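Local coordinates for 2-oxoadipate dioxygenase/decarboxylase (Pseudomonas putida, PDB 6W1G), which uses iron(II) and dioxygen to decarboxylate and hydroxylate 2-oxoadipate, giving D-2-hydroxyglutarate in the breakdown of D-lysine, at residues N42-V45 / M46-P50; D178-T181 / F182-A186; K305-Q308 / L309-L313; P345-L348 / A349-R352; T379-G382 / L383-G387. All coordinates share one frame; numbering follows the deposited sequence. Where two conformers were deposited one is given.

Contact 1 of 5, residues N42-V45 / M46-P50; sequences NQQV and MAQQP
Gln-48 lies extended against Gln-44 in the last turn of helix 29-48 and meets it along almost its whole length. Its CB lies 3.3 Å from Gln-44 O, and CG stays close to the same oxygen, because chi1 of -64° sets CG beside the Gln-48 backbone N, which donates to Gln-44 O. CD of Gln-48 comes 3.3 Å from Gln-44 CG. At the tip, NE2 of Gln-48 sits 3.1 Å from that same CG and makes a weak, bent hydrogen bond of 3.2 Å to Gln-44 OE1. The two amides are turned 54° from each other, so the pair is crossed rather than stacked. On another side of the helix, Met-46 bends at chi3 and brings CE to 3.5 Å from Asn-42 O, the carbonyl that accepts from Met-46 N. Val-45 CG1 touches Gln-49 NE2 at 3.9 Å, while the Val-45 side chain packs on Leu-232 and on Val-52 of helix 50-59. The amide of Asn-42 is bound by Arg-230, Thr-231 and Leu-232. Gln-49 N still bonds to Val-45 O, but Gln-49 has left helical angles and takes the N-cap position of the next helix: a tight helix-to-helix junction, with i to i+4 side-chain pairing on its outer face.

Contact 2 of 5, residues D178-T181 / F182-A186; sequences DAET and FVQEA
Gln-184 and Glu-180 are joined twice, by backbone and by side chain, as an i to i+4 pair on helix 176-188. The side-chain bond runs from Gln-184 NE2 to Glu-180 OE2 over 3.1 Å and is nearly straight at 161°. The oxygen lies in the plane of the Gln-184 amide and is approached almost end-on to its C-O bond, with carboxylate and amide planes 32° apart. Both chains bend at chi2, and Gln-184 CG also comes to 3.3 Å from OE2. The carboxylate is therefore gripped by an N-H and lies against the methylene beside it.

Four regular backbone bonds, from Phe-182, Val-183, Gln-184 and Glu-185 to the residues four places earlier, carry the helix beneath. On another side Thr-181 and Glu-185 lie alongside each other, pointing the same way, with Thr-181 CG2 4.2 Å from Glu-185 CG. Their polar ends have other partners: Thr-181 OG1 bonds to Ala-177 O, and Glu-185 OE1 to Thr-158 OG1.

The apolar side faces the protein interior. Phe-182 reaches away from the helix to Ile-165 of helix 159-171, Ile-12 of helix 9-27 and Leu-87 and Val-90 of helix 78-90, so this helix is one wall of a helical cluster. Val-183 and Ala-179 also pack on Ile-12. Within the helix, Val-183 CG2 rests 3.4 Å from Ala-179 O, while Ala-186 CB stands 4.3 Å above one face of the Phe-182 ring, offset toward its rim.

Contact 3 of 5, residues K305-Q308 / L309-L313; sequences KGRQ and LYDKL
Arg-307 presents the edge of its guanidinium to the carboxylate of Asp-311, one turn farther along helix 304-321. Bends at chi2 and chi3 bring the guanidinium beside that carboxylate, and NH2 meets Asp-311 OD2 at 3.4 Å. This is a weak hydrogen bond within a salt bridge, though fairly straight at 161°. OD2 lies near the guanidinium plane, but the carboxylate plane is turned by 52°, so the two groups do not form a flat, two-pronged pair. NE is farther off, 3.5 Å from Asp-311 OD1. Beneath them, Asp-311 N donates to Arg-307 O, and CG of the aspartate comes to 3.1 Å from that same carbonyl oxygen. Were Arg-307 replaced by an alanine, the Asp-311 carboxylate, close to a backbone oxygen, would probably lose its cationic mate and Pro-401 its packing partner. Tyr-310, buried, meets Phe-341 with the rings at about 60°; Leu-309 packs on Phe-344. Lys-312 points elsewhere, to a salt bridge with Glu-343. The Arg-307 side chain is about 8 Å from that of Val-402, which binds 2-oxoadipate, and this i to i+4 helical ion pair thus lies close to the substrate site, though it is not known to contact the substrate.

Contact 4 of 5, residues P345-L348 / A349-R352; sequences PDDL and AQMR
Met-351 marks the closely packed side of this helix start. Its CG lies 3.3 Å from Asp-347 O and 3.5 Å from Pro-345 O, so the thioether chain runs past two carbonyls of the loop. Chi1 of -68° puts CG beside the Met-351 backbone N, which gives a 2.9 Å hydrogen bond to Asp-347 O, met nearly end-on. In one of its two conformers Leu-348 crosses the methionine obliquely and meets the sulfur with CD2, and both residues pack on Phe-359 of strand 359-363. Pro-345 adds a lighter touch, CB to Gln-350 CB at 4.2 Å.

The more open side belongs to Asp-347 and Ala-349. Asp-347, the N-cap of helix 348-353, has CG anti to its own N (chi1 175°), which swings the carboxylate over the first turn. There OD1 accepts from Gln-350 N at 3.0 Å through the lone pair turned away from the other oxygen. Ala-349 CB sits against the same OD1, while Gln-350 bends away and gives its amide oxygen to Gln-354.

Outside the turn, Asp-346 is bound to backbone N-H groups of Arg-259 and His-260, and Pro-345 O accepts from Arg-258, which ties the loop to the segment before strand 264-275. The Asp-347 carboxylate, at the N-terminus of helix 348-353, is likely to be held in its charged form by the first-turn N-H groups and the helix dipole.

Contact 5 of 5, residues T379-G382 / L383-G387; sequences TLQG and LIDAG
Gln-381 and Asp-385 lean across one another on the outer face of helix 380-385, their amide and carboxylate planes 41° apart. Gln-381 NE2 gives a nearly straight 2.9 Å bond to Asp-385 OD1. The oxygen lies in the plane of the amide, yet the N-H reaches it from above the carboxylate plane, 39° out. The glutamine makes this approach by bending at chi2 (68°), which leaves its CG 3.7 Å from Asp-385 OD2. With OE1 of the same amide taken by Arg-352, the group is held from both ends. A leucine in place of Gln-381 would probably leave Asp-385 OD1 and the Arg-352 guanidinium each without this partner.

Leu-380 and Ile-384 form the apolar counterpart, crossing at an angle with Leu-380 CG 4.0 Å from Ile-384 CD1. Ile-384 CG1 also lies 3.3 Å from Leu-380 O, the acceptor of the Ile-384 N bond. Leu-383 leans instead on the first carbonyl, its CG 3.4 Å from Thr-379 O.

Both ends of this short helix are closed. Thr-379, the N-cap, accepts from Gly-382 N through OG1 at 2.9 Å, and Gly-387, with positive phi, ends it in a Schellman motif. Leu-380, Leu-383 and Ile-384 all cover Val-389 of strand 389-393, and Ile-384 also reaches Phe-391, while Leu-380 and Ile-384 touch Arg-352 of helix 348-353.

Contacts 3, 4 and 5 form a connected run through the later part of the chain. Contact 3 meets contact 4 where Leu-309 CD2 lies 4.2 Å from Pro-345 CD. Contacts 4 and 5, with centres about 16 Å apart, are bound by Arg-352, whose NH1 is 2.7 Å from Gln-381 OE1 and whose CZ packs 3.7 Å from Ile-384 CD1. Contact 1 stands apart, its nearest atoms about 11 Å from contact 4, and contact 2 lies across the chain's centre from contacts 3 and 4. Contact 3 approaches the substrate site through Arg-307, side chain about 8 Å from that of Val-402, but Tyr-310's is about 14 Å from the nickel occupying the iron(II) site (His-70, His-226, Glu-294).

Contact 1 of 5, residues N42-V45 / M46-P50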
# COMPACT_ATOMS: atom_id res chain seq x y z
N ASN A 42 14.40 -10.47 6.35
CA ASN A 42 13.27 -10.79 7.22
C ASN A 42 13.60 -11.98 8.11
O ASN A 42 13.29 -11.98 9.29
CB ASN A 42 12.06 -11.09 6.38
CG ASN A 42 11.46 -9.84 5.74
OD1 ASN A 42 11.96 -8.72 5.93
ND2 ASN A 42 10.38 -10.01 5.00
N GLN A 43 14.30 -12.96 7.55
CA GLN A 43 14.70 -14.11 8.34
C GLN A 43 15.67 -13.70 9.44
O GLN A 43 15.58 -14.20 10.57
CB GLN A 43 15.36 -15.12 7.42
CG GLN A 43 14.39 -16.02 6.67
CD GLN A 43 14.94 -17.41 6.33
OE1 GLN A 43 16.12 -17.71 6.54
NE2 GLN A 43 14.07 -18.26 5.81
N GLN A 44 16.62 -12.82 9.12
CA GLN A 44 17.56 -12.34 10.13
C GLN A 44 16.83 -11.61 11.25
O GLN A 44 17.14 -11.81 12.42
CB GLN A 44 18.56 -11.42 9.45
CG GLN A 44 19.62 -10.78 10.38
CD GLN A 44 20.72 -10.07 9.60
OE1 GLN A 44 21.91 -10.28 9.85
NE2 GLN A 44 20.33 -9.22 8.65
N VAL A 45 15.87 -10.74 10.92
CA VAL A 45 15.17 -10.02 11.97
C VAL A 45 14.46 -11.00 12.89
O VAL A 45 14.51 -10.88 14.12
CB VAL A 45 14.17 -9.02 11.37
CG1 VAL A 45 13.23 -8.55 12.45
CG2 VAL A 45 14.89 -7.84 10.68
N MET A 46 13.77 -11.96 12.30
CA MET A 46 13.00 -12.87 13.16
C MET A 46 13.91 -13.70 14.04
O MET A 46 13.56 -14.00 15.19
CB MET A 46 12.03 -13.71 12.33
CG MET A 46 10.80 -12.84 11.91
SD MET A 46 9.59 -13.60 10.90
CE MET A 46 10.52 -14.07 9.45
N ALA A 47 15.10 -14.03 13.55
CA ALA A 47 16.02 -14.84 14.35
C ALA A 47 16.68 -14.00 15.44
O ALA A 47 16.98 -14.52 16.53
CB ALA A 47 17.12 -15.38 13.44
N GLN A 48 16.96 -12.74 15.16
CA GLN A 48 17.69 -11.87 16.07
C GLN A 48 16.82 -11.10 17.04
O GLN A 48 17.33 -10.65 18.07
CB GLN A 48 18.53 -10.86 15.26
CG GLN A 48 19.60 -11.49 14.43
CD GLN A 48 20.41 -10.51 13.60
OE1 GLN A 48 20.17 -9.30 13.60
NE2 GLN A 48 21.36 -11.05 12.88
N GLN A 49 15.52 -10.98 16.77
CA GLN A 49 14.62 -10.15 17.55
C GLN A 49 13.38 -10.91 17.96
O GLN A 49 12.34 -10.83 17.29
CB GLN A 49 14.24 -8.90 16.76
CG GLN A 49 15.45 -8.06 16.46
CD GLN A 49 15.10 -6.78 15.77
OE1 GLN A 49 14.19 -6.04 16.20
NE2 GLN A 49 15.78 -6.50 14.66
N PRO A 50 13.47 -11.66 19.07
CA PRO A 50 12.32 -12.47 19.49
C PRO A 50 11.06 -11.68 19.72
O PRO A 50 9.97 -12.22 19.54
CB PRO A 50 12.82 -13.12 20.79
CG PRO A 50 14.30 -13.19 20.62
CD PRO A 50 14.70 -11.98 19.82

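Contact 2 of 5, residues D178-T181 / F182-A186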
# COMPACT_ATOMS: atom_id res chain seq x y z
N ASP A 178 -13.11 -20.38 -13.48
CA ASP A 178 -13.39 -19.03 -13.94
C ASP A 178 -12.52 -18.03 -13.20
O ASP A 178 -12.11 -17.02 -13.79
CB ASP A 178 -14.87 -18.69 -13.80
CG ASP A 178 -15.73 -19.42 -14.80
OD1 ASP A 178 -15.18 -20.01 -15.78
OD2 ASP A 178 -16.96 -19.45 -14.59
N ALA A 179 -12.22 -18.27 -11.91
CA ALA A 179 -11.32 -17.38 -11.19
C ALA A 179 -9.92 -17.40 -11.79
O ALA A 179 -9.25 -16.36 -11.86
CB ALA A 179 -11.27 -17.74 -9.71
N GLU A 180 -9.42 -18.59 -12.16
CA GLU A 180 -8.12 -18.67 -12.82
C GLU A 180 -8.12 -17.91 -14.15
O GLU A 180 -7.17 -17.17 -14.46
CB GLU A 180 -7.66 -20.10 -13.02
CG GLU A 180 -6.20 -20.13 -13.52
CD GLU A 180 -5.30 -19.10 -12.78
OE1 GLU A 180 -5.19 -19.21 -11.54
OE2 GLU A 180 -4.73 -18.19 -13.43
N THR A 181 -9.19 -18.05 -14.95
CA THR A 181 -9.27 -17.30 -16.19
C THR A 181 -9.30 -15.81 -15.90
O THR A 181 -8.63 -15.02 -16.57
CB THR A 181 -10.51 -17.73 -16.98
OG1 THR A 181 -10.45 -19.14 -17.21
CG2 THR A 181 -10.62 -16.97 -18.30
N PHE A 182 -10.08 -15.42 -14.90
CA PHE A 182 -10.14 -14.02 -14.49
C PHE A 182 -8.75 -13.45 -14.16
O PHE A 182 -8.41 -12.34 -14.57
CB PHE A 182 -11.12 -13.84 -13.31
CG PHE A 182 -11.07 -12.47 -12.72
CD1 PHE A 182 -11.72 -11.40 -13.30
CD2 PHE A 182 -10.26 -12.24 -11.61
CE1 PHE A 182 -11.58 -10.13 -12.71
CE2 PHE A 182 -10.16 -11.00 -11.05
CZ PHE A 182 -10.80 -9.96 -11.61
N VAL A 183 -7.97 -14.20 -13.36
CA VAL A 183 -6.66 -13.69 -12.98
C VAL A 183 -5.81 -13.47 -14.21
O VAL A 183 -5.16 -12.43 -14.34
CB VAL A 183 -6.01 -14.65 -11.96
CG1 VAL A 183 -4.53 -14.36 -11.83
CG2 VAL A 183 -6.72 -14.53 -10.61
N GLN A 184 -5.84 -14.42 -15.13
CA GLN A 184 -5.00 -14.27 -16.31
C GLN A 184 -5.46 -13.11 -17.18
O GLN A 184 -4.63 -12.38 -17.76
CB GLN A 184 -4.98 -15.57 -17.07
CG GLN A 184 -4.13 -16.66 -16.34
CD GLN A 184 -2.69 -16.25 -15.85
OE1 GLN A 184 -1.88 -15.66 -16.59
NE2 GLN A 184 -2.38 -16.57 -14.59
N GLU A 185 -6.77 -12.95 -17.33
CA GLU A 185 -7.27 -11.87 -18.16
C GLU A 185 -7.03 -10.53 -17.53
O GLU A 185 -6.69 -9.56 -18.21
CB GLU A 185 -8.75 -12.10 -18.46
CG GLU A 185 -9.03 -13.27 -19.33
CD GLU A 185 -8.54 -13.11 -20.78
OE1 GLU A 185 -8.37 -11.97 -21.26
OE2 GLU A 185 -8.35 -14.15 -21.45
N ALA A 186 -7.24 -10.43 -16.23
CA ALA A 186 -6.97 -9.18 -15.52
C ALA A 186 -5.51 -8.79 -15.62
O ALA A 186 -5.19 -7.61 -15.74
CB ALA A 186 -7.34 -9.33 -14.05

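Contact 3 of 5, residues K305-Q308 / L309-L313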
# COMPACT_ATOMS: atom_id res chain seq x y z
N LYS A 305 -5.38 11.28 16.47
CA LYS A 305 -4.44 11.96 17.35
C LYS A 305 -3.00 11.65 16.97
O LYS A 305 -2.15 12.56 16.97
CB LYS A 305 -4.72 11.58 18.80
CG LYS A 305 -3.78 12.26 19.80
CD LYS A 305 -4.08 11.75 21.20
CE LYS A 305 -3.14 12.33 22.23
NZ LYS A 305 -3.46 11.84 23.60
N GLY A 306 -2.67 10.38 16.73
CA GLY A 306 -1.32 10.02 16.32
C GLY A 306 -0.95 10.64 15.00
O GLY A 306 0.20 11.02 14.80
N ARG A 307 -1.92 10.69 14.07
CA ARG A 307 -1.66 11.31 12.76
C ARG A 307 -1.34 12.79 12.91
O ARG A 307 -0.47 13.31 12.22
CB ARG A 307 -2.84 11.08 11.82
CG ARG A 307 -2.75 9.80 10.99
CD ARG A 307 -1.62 9.90 9.92
NE ARG A 307 -1.80 11.16 9.19
CZ ARG A 307 -2.67 11.35 8.20
NH1 ARG A 307 -3.44 10.35 7.78
NH2 ARG A 307 -2.78 12.54 7.62
N GLN A 308 -2.04 13.47 13.81
CA GLN A 308 -1.76 14.87 14.06
C GLN A 308 -0.35 15.08 14.59
O GLN A 308 0.36 15.99 14.16
CB GLN A 308 -2.79 15.39 15.05
CG GLN A 308 -4.19 15.48 14.44
CD GLN A 308 -5.29 15.76 15.45
OE1 GLN A 308 -5.04 16.14 16.59
NE2 GLN A 308 -6.54 15.58 15.02
N LEU A 309 0.08 14.21 15.51
CA LEU A 309 1.44 14.31 16.05
C LEU A 309 2.48 14.01 14.97
O LEU A 309 3.46 14.75 14.82
CB LEU A 309 1.55 13.40 17.27
CG LEU A 309 2.90 13.43 17.95
CD1 LEU A 309 3.30 14.84 18.46
CD2 LEU A 309 2.90 12.42 19.11
N TYR A 310 2.27 12.95 14.19
CA TYR A 310 3.15 12.63 13.09
C TYR A 310 3.31 13.82 12.15
O TYR A 310 4.43 14.19 11.76
CB TYR A 310 2.53 11.41 12.34
CG TYR A 310 3.35 11.02 11.14
CD1 TYR A 310 4.41 10.13 11.28
CD2 TYR A 310 3.11 11.55 9.88
CE1 TYR A 310 5.20 9.80 10.21
CE2 TYR A 310 3.92 11.22 8.79
CZ TYR A 310 4.96 10.35 8.97
OH TYR A 310 5.77 9.99 7.91
N ASP A 311 2.19 14.38 11.71
CA ASP A 311 2.25 15.46 10.73
C ASP A 311 3.01 16.65 11.31
O ASP A 311 3.79 17.30 10.61
CB ASP A 311 0.83 15.85 10.31
CG ASP A 311 0.06 14.73 9.57
OD1 ASP A 311 0.66 13.70 9.20
OD2 ASP A 311 -1.17 14.91 9.36
N LYS A 312 2.81 16.93 12.61
CA LYS A 312 3.45 18.07 13.23
C LYS A 312 4.96 17.91 13.26
O LYS A 312 5.71 18.84 12.96
CB LYS A 312 2.94 18.24 14.66
CG LYS A 312 3.48 19.43 15.43
CD LYS A 312 2.86 19.47 16.80
CE LYS A 312 3.65 18.63 17.78
NZ LYS A 312 4.09 19.46 18.94
N LEU A 313 5.42 16.72 13.65
CA LEU A 313 6.85 16.49 13.76
C LEU A 313 7.51 16.41 12.39
O LEU A 313 8.66 16.84 12.22
CB LEU A 313 7.11 15.24 14.58
CG LEU A 313 6.48 15.29 15.98
CD1 LEU A 313 6.70 13.99 16.71
CD2 LEU A 313 6.98 16.47 16.84

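Contact 4 of 5, residues P345-L348 / A349-R352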
# COMPACT_ATOMS: atom_id res chain seq x y z
N PRO A 345 6.12 9.17 21.26
CA PRO A 345 6.50 8.08 22.17
C PRO A 345 6.85 6.81 21.42
O PRO A 345 6.15 6.42 20.49
CB PRO A 345 5.25 7.89 23.03
CG PRO A 345 4.66 9.28 23.08
CD PRO A 345 4.87 9.83 21.69
N ASP A 346 7.95 6.17 21.84
CA ASP A 346 8.47 4.95 21.21
C ASP A 346 8.40 3.79 22.20
O ASP A 346 9.30 2.95 22.28
CB ASP A 346 9.88 5.15 20.63
CG ASP A 346 10.27 4.05 19.66
OD1 ASP A 346 9.38 3.31 19.17
OD2 ASP A 346 11.49 3.93 19.37
N ASP A 347 7.35 3.80 22.99
CA ASP A 347 7.06 2.79 23.98
C ASP A 347 5.62 2.35 23.69
O ASP A 347 4.72 3.18 23.60
CB ASP A 347 7.20 3.44 25.36
CG ASP A 347 6.79 2.53 26.47
OD1 ASP A 347 5.59 2.48 26.73
OD2 ASP A 347 7.68 1.90 27.09
N LEU A 348 5.42 1.06 23.52
CA LEU A 348 4.10 0.58 23.08
C LEU A 348 3.03 0.87 24.12
O LEU A 348 1.90 1.24 23.76
CB LEU A 348 4.10 -0.93 22.84
CG LEU A 348 4.42 -1.50 21.47
CD1 LEU A 348 4.11 -2.98 21.47
CD2 LEU A 348 3.65 -0.78 20.40
N ALA A 349 3.34 0.69 25.41
CA ALA A 349 2.37 1.01 26.43
C ALA A 349 1.89 2.47 26.36
O ALA A 349 0.71 2.75 26.61
CB ALA A 349 2.90 0.64 27.81
N GLN A 350 2.82 3.41 26.15
CA GLN A 350 2.43 4.83 26.07
C GLN A 350 1.69 5.11 24.78
O GLN A 350 0.79 5.94 24.76
CB GLN A 350 3.66 5.70 26.18
CG GLN A 350 4.18 5.80 27.58
CD GLN A 350 3.30 6.61 28.53
OE1 GLN A 350 2.38 7.32 28.16
NE2 GLN A 350 3.64 6.53 29.78
N MET A 351 2.08 4.48 23.67
CA MET A 351 1.33 4.66 22.46
C MET A 351 -0.12 4.22 22.64
O MET A 351 -1.04 4.84 22.09
CB MET A 351 1.96 3.83 21.33
CG MET A 351 3.34 4.32 20.87
SD MET A 351 4.32 3.17 19.91
CE MET A 351 3.35 2.97 18.43
N ARG A 352 -0.32 3.16 23.41
CA ARG A 352 -1.66 2.72 23.75
C ARG A 352 -2.36 3.69 24.70
O ARG A 352 -3.50 4.11 24.43
CB ARG A 352 -1.57 1.32 24.32
CG ARG A 352 -2.90 0.78 24.72
CD ARG A 352 -2.82 -0.67 25.32
NE ARG A 352 -4.07 -0.85 26.07
CZ ARG A 352 -4.28 -0.69 27.36
NH1 ARG A 352 -3.35 -0.40 28.27
NH2 ARG A 352 -5.51 -0.91 27.81

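Contact 5 of 5, residues T379-G382 / L383-G387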
# COMPACT_ATOMS: atom_id res chain seq x y z
N THR A 379 -10.41 -4.97 34.96
CA THR A 379 -10.15 -3.97 33.94
C THR A 379 -9.23 -4.55 32.89
O THR A 379 -8.52 -5.55 33.10
CB THR A 379 -9.48 -2.71 34.50
OG1 THR A 379 -8.22 -3.10 34.99
CG2 THR A 379 -10.31 -2.03 35.59
N LEU A 380 -9.25 -3.92 31.72
CA LEU A 380 -8.35 -4.31 30.65
C LEU A 380 -6.89 -4.16 31.07
O LEU A 380 -6.07 -5.05 30.87
CB LEU A 380 -8.66 -3.48 29.40
CG LEU A 380 -7.76 -3.73 28.19
CD1 LEU A 380 -7.74 -5.18 27.79
CD2 LEU A 380 -8.25 -2.85 27.03
N GLN A 381 -6.55 -3.02 31.68
CA GLN A 381 -5.19 -2.84 32.13
C GLN A 381 -4.80 -3.89 33.17
O GLN A 381 -3.67 -4.39 33.17
CB GLN A 381 -4.99 -1.46 32.75
CG GLN A 381 -3.54 -1.19 33.07
CD GLN A 381 -2.76 -1.06 31.80
OE1 GLN A 381 -3.10 -0.25 30.94
NE2 GLN A 381 -1.72 -1.84 31.65
N GLY A 382 -5.70 -4.23 34.05
CA GLY A 382 -5.38 -5.23 35.05
C GLY A 382 -5.14 -6.61 34.46
O GLY A 382 -4.26 -7.36 34.91
N LEU A 383 -5.91 -6.96 33.43
CA LEU A 383 -5.69 -8.22 32.74
C LEU A 383 -4.38 -8.22 31.97
O LEU A 383 -3.69 -9.24 31.90
CB LEU A 383 -6.85 -8.49 31.77
CG LEU A 383 -8.16 -8.84 32.45
CD1 LEU A 383 -9.30 -8.74 31.47
CD2 LEU A 383 -8.10 -10.23 33.06
N ILE A 384 -4.02 -7.10 31.36
CA ILE A 384 -2.72 -6.97 30.71
C ILE A 384 -1.62 -7.13 31.75
O ILE A 384 -0.66 -7.89 31.55
CB ILE A 384 -2.62 -5.63 29.98
CG1 ILE A 384 -3.57 -5.59 28.76
CG2 ILE A 384 -1.18 -5.33 29.58
CD1 ILE A 384 -3.80 -4.21 28.22
N ASP A 385 -1.73 -6.41 32.87
CA ASP A 385 -0.68 -6.45 33.88
C ASP A 385 -0.49 -7.85 34.44
O ASP A 385 0.64 -8.24 34.78
CB ASP A 385 -1.00 -5.47 35.01
CG ASP A 385 -0.94 -4.01 34.60
OD1 ASP A 385 -0.43 -3.70 33.51
OD2 ASP A 385 -1.39 -3.16 35.40
N ALA A 386 -1.57 -8.60 34.58
CA ALA A 386 -1.49 -9.97 35.10
C ALA A 386 -1.12 -11.00 34.04
O ALA A 386 -1.04 -12.19 34.34
CB ALA A 386 -2.83 -10.36 35.71
N GLY A 387 -0.92 -10.56 32.79
CA GLY A 387 -0.51 -11.49 31.75
C GLY A 387 -1.63 -12.30 31.13
O GLY A 387 -1.33 -13.31 30.47